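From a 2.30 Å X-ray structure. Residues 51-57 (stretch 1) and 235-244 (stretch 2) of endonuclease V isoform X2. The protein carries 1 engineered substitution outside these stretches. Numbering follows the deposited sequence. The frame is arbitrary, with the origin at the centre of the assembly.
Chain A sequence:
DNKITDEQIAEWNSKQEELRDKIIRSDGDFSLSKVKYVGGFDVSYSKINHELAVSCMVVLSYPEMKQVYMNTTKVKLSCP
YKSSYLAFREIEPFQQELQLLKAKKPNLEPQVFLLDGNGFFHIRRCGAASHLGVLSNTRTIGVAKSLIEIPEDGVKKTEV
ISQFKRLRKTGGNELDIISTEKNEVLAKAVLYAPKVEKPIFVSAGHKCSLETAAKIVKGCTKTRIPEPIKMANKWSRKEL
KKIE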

# COMPACT_ATOMS: atom_id res chain seq x y z
N GLU A 51 19.15 -11.85 1.31
CA GLU A 51 19.19 -13.03 0.45
C GLU A 51 17.80 -13.47 0.02
O GLU A 51 17.63 -13.98 -1.09
N LEU A 52 16.80 -13.25 0.87
CA LEU A 52 15.48 -13.83 0.68
C LEU A 52 14.72 -13.12 -0.43
O LEU A 52 14.53 -11.90 -0.39
N ALA A 53 14.27 -13.88 -1.43
CA ALA A 53 13.45 -13.32 -2.49
C ALA A 53 12.44 -14.36 -2.93
O ALA A 53 12.52 -15.54 -2.57
N VAL A 54 11.46 -13.92 -3.72
CA VAL A 54 10.42 -14.80 -4.26
C VAL A 54 10.18 -14.40 -5.71
O VAL A 54 9.88 -13.24 -6.00
N SER A 55 10.31 -15.35 -6.63
CA SER A 55 9.92 -15.14 -8.01
C SER A 55 8.49 -15.62 -8.22
O SER A 55 7.96 -16.40 -7.44
N CYS A 56 7.85 -15.10 -9.27
CA CYS A 56 6.50 -15.53 -9.62
C CYS A 56 6.34 -15.49 -11.13
O CYS A 56 6.76 -14.54 -11.79
N MET A 57 5.70 -16.53 -11.66
CA MET A 57 5.33 -16.56 -13.07
C MET A 57 3.84 -16.85 -13.14
O MET A 57 3.33 -17.71 -12.41
N TRP A 235 1.43 -11.62 -6.53
CA TRP A 235 1.63 -12.91 -5.88
C TRP A 235 3.07 -13.06 -5.38
O TRP A 235 3.30 -13.63 -4.30
N SER A 236 4.05 -12.55 -6.14
CA SER A 236 5.42 -12.61 -5.63
C SER A 236 5.54 -11.86 -4.31
O SER A 236 6.12 -12.38 -3.34
N ARG A 237 4.96 -10.65 -4.23
CA ARG A 237 5.06 -9.84 -3.02
C ARG A 237 4.36 -10.51 -1.84
O ARG A 237 4.89 -10.57 -0.73
N LYS A 238 3.15 -11.02 -2.08
CA LYS A 238 2.36 -11.62 -1.01
C LYS A 238 3.08 -12.83 -0.43
O LYS A 238 3.20 -12.98 0.79
N GLU A 239 3.60 -13.70 -1.31
CA GLU A 239 4.33 -14.85 -0.81
C GLU A 239 5.58 -14.41 -0.05
O GLU A 239 5.90 -14.98 1.00
N LEU A 240 6.27 -13.37 -0.52
CA LEU A 240 7.44 -12.90 0.22
C LEU A 240 7.06 -12.44 1.62
O LEU A 240 7.72 -12.80 2.60
N LYS A 241 5.98 -11.66 1.74
CA LYS A 241 5.54 -11.21 3.05
C LYS A 241 5.11 -12.36 3.94
O LYS A 241 5.22 -12.26 5.17
N LYS A 242 4.62 -13.47 3.37
CA LYS A 242 4.24 -14.59 4.21
C LYS A 242 5.45 -15.24 4.88
O LYS A 242 5.40 -15.58 6.06
N ILE A 243 6.56 -15.39 4.14
CA ILE A 243 7.72 -16.12 4.64
C ILE A 243 8.79 -15.20 5.22
O ILE A 243 9.82 -15.69 5.70
N GLU A 244 8.58 -13.89 5.18
CA GLU A 244 9.61 -12.96 5.63
C GLU A 244 9.80 -13.08 7.14
O GLU A 244 8.84 -13.28 7.89
OXT GLU A 244 10.93 -13.00 7.63

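The C-terminal helix runs roughly antiparallel to the strand, at 147°, their axes 7.3 Å apart at closest approach. Alternation along the strand turns Leu-52, Val-54 and Cys-56 toward the helix, and Ala-53 and Ser-55 away. No hydrogen bond links the two stretches; the contact is mainly apolar.

Trp-235 (chi1 m) points sideways and its ring leads away. Its CB lies 3.8 Å from Cys-56 SG, and the sulfur sits at the ring edge. Ser-236 (p) points in. The backbones come close here, with the CA atoms of Ser-236 and Cys-56 5.1 Å apart, and Ser-236 CB lies 3.6 Å from Cys-56 CB. Its backbone O is 3.7 Å from Val-54 CG1. Arg-237 and Lys-238 make no contact.

Glu-239 (t, p) starts toward the strand, but its carboxylate leads away. Its CG is 4.0 Å from Val-54 CG1. Leu-240 (t, p) starts sideways and its end comes nearer: CD1 is 3.7 Å from Leu-52 CG. Val-54 (t) places CG2 3.9 Å from Leu-240 CB.

Lys-241 points away; its NZ forms a salt bridge with Glu-244 OE1 at 2.7 Å. Lys-242 is out of reach. Ile-243 (p, t) points in, and its CD1 touches Val-54 CG2 at 3.7 Å and Leu-52 CD1 at 3.8 Å. The CA-to-CB bond of Glu-244 (t, t) points sideways, its CA 3.9 Å from Leu-52 CD2.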

# COMPACT_ATOMS: atom_id res chain seq x y z
CB GLU A 51 19.89 -14.17 1.20
CG GLU A 51 19.02 -14.80 2.30
CD GLU A 51 18.93 -13.96 3.57
OE1 GLU A 51 19.54 -12.87 3.63
OE2 GLU A 51 18.23 -14.39 4.51
CB LEU A 52 14.72 -13.77 2.01
CG LEU A 52 13.22 -13.99 1.95
CD1 LEU A 52 12.95 -15.42 1.52
CD2 LEU A 52 12.60 -13.72 3.31
CB ALA A 53 14.30 -12.85 -3.67
CB VAL A 54 9.11 -14.71 -3.46
CG1 VAL A 54 8.01 -15.48 -4.17
CG2 VAL A 54 9.31 -15.22 -2.04
CB SER A 55 10.87 -15.86 -8.97
OG SER A 55 10.74 -17.27 -8.87
CB CYS A 56 5.43 -14.64 -8.97
SG CYS A 56 3.72 -15.03 -9.47
CB MET A 57 6.13 -17.61 -13.85
CG MET A 57 5.71 -17.76 -15.31
SD MET A 57 6.94 -18.63 -16.33
CE MET A 57 8.25 -17.41 -16.47
CB TRP A 235 1.26 -14.06 -6.81
CG TRP A 235 -0.17 -14.00 -7.36
CD1 TRP A 235 -0.53 -14.02 -8.67
CD2 TRP A 235 -1.39 -13.89 -6.61
NE1 TRP A 235 -1.90 -13.95 -8.79
CE2 TRP A 235 -2.45 -13.87 -7.54
CE3 TRP A 235 -1.70 -13.82 -5.24
CZ2 TRP A 235 -3.79 -13.78 -7.15
CZ3 TRP A 235 -3.03 -13.73 -4.86
CH2 TRP A 235 -4.06 -13.71 -5.81
CB SER A 236 6.40 -12.05 -6.67
OG SER A 236 6.22 -10.67 -6.86
CB ARG A 237 4.45 -8.46 -3.23
CG ARG A 237 4.55 -7.57 -2.00
CD ARG A 237 3.70 -6.31 -2.09
NE ARG A 237 3.85 -5.56 -3.33
CZ ARG A 237 2.87 -5.43 -4.23
NH1 ARG A 237 1.68 -6.00 -4.00
NH2 ARG A 237 3.06 -4.74 -5.34
CB LYS A 238 0.98 -12.00 -1.54
CG LYS A 238 0.11 -12.79 -0.57
CD LYS A 238 -1.24 -13.10 -1.20
CE LYS A 238 -2.09 -14.00 -0.31
NZ LYS A 238 -3.45 -14.22 -0.87
CB GLU A 239 4.70 -15.80 -1.95
CG GLU A 239 5.49 -17.03 -1.50
CD GLU A 239 4.70 -17.98 -0.61
OE1 GLU A 239 3.45 -17.87 -0.56
OE2 GLU A 239 5.32 -18.85 0.04
CB LEU A 240 8.14 -11.77 -0.54
CG LEU A 240 9.31 -11.22 0.29
CD1 LEU A 240 10.56 -12.07 0.15
CD2 LEU A 240 9.61 -9.79 -0.07
CB LYS A 241 4.40 -10.20 2.92
CG LYS A 241 4.83 -8.77 3.17
CD LYS A 241 5.78 -8.27 2.10
CE LYS A 241 6.30 -6.88 2.45
NZ LYS A 241 7.14 -6.91 3.70
CB LYS A 242 3.46 -15.63 3.41
CG LYS A 242 1.96 -15.44 3.48
CD LYS A 242 1.23 -16.37 2.52
CE LYS A 242 -0.14 -15.80 2.15
NZ LYS A 242 -0.84 -16.67 1.16
CB ILE A 243 8.35 -16.99 3.54
CG1 ILE A 243 8.98 -16.10 2.46
CG2 ILE A 243 7.30 -17.89 2.92
CD1 ILE A 243 9.46 -16.86 1.25
CB GLU A 244 9.22 -11.53 5.25
CG GLU A 244 10.34 -10.51 5.40
CD GLU A 244 10.01 -9.21 4.69
OE1 GLU A 244 8.80 -8.92 4.50
OE2 GLU A 244 10.95 -8.48 4.30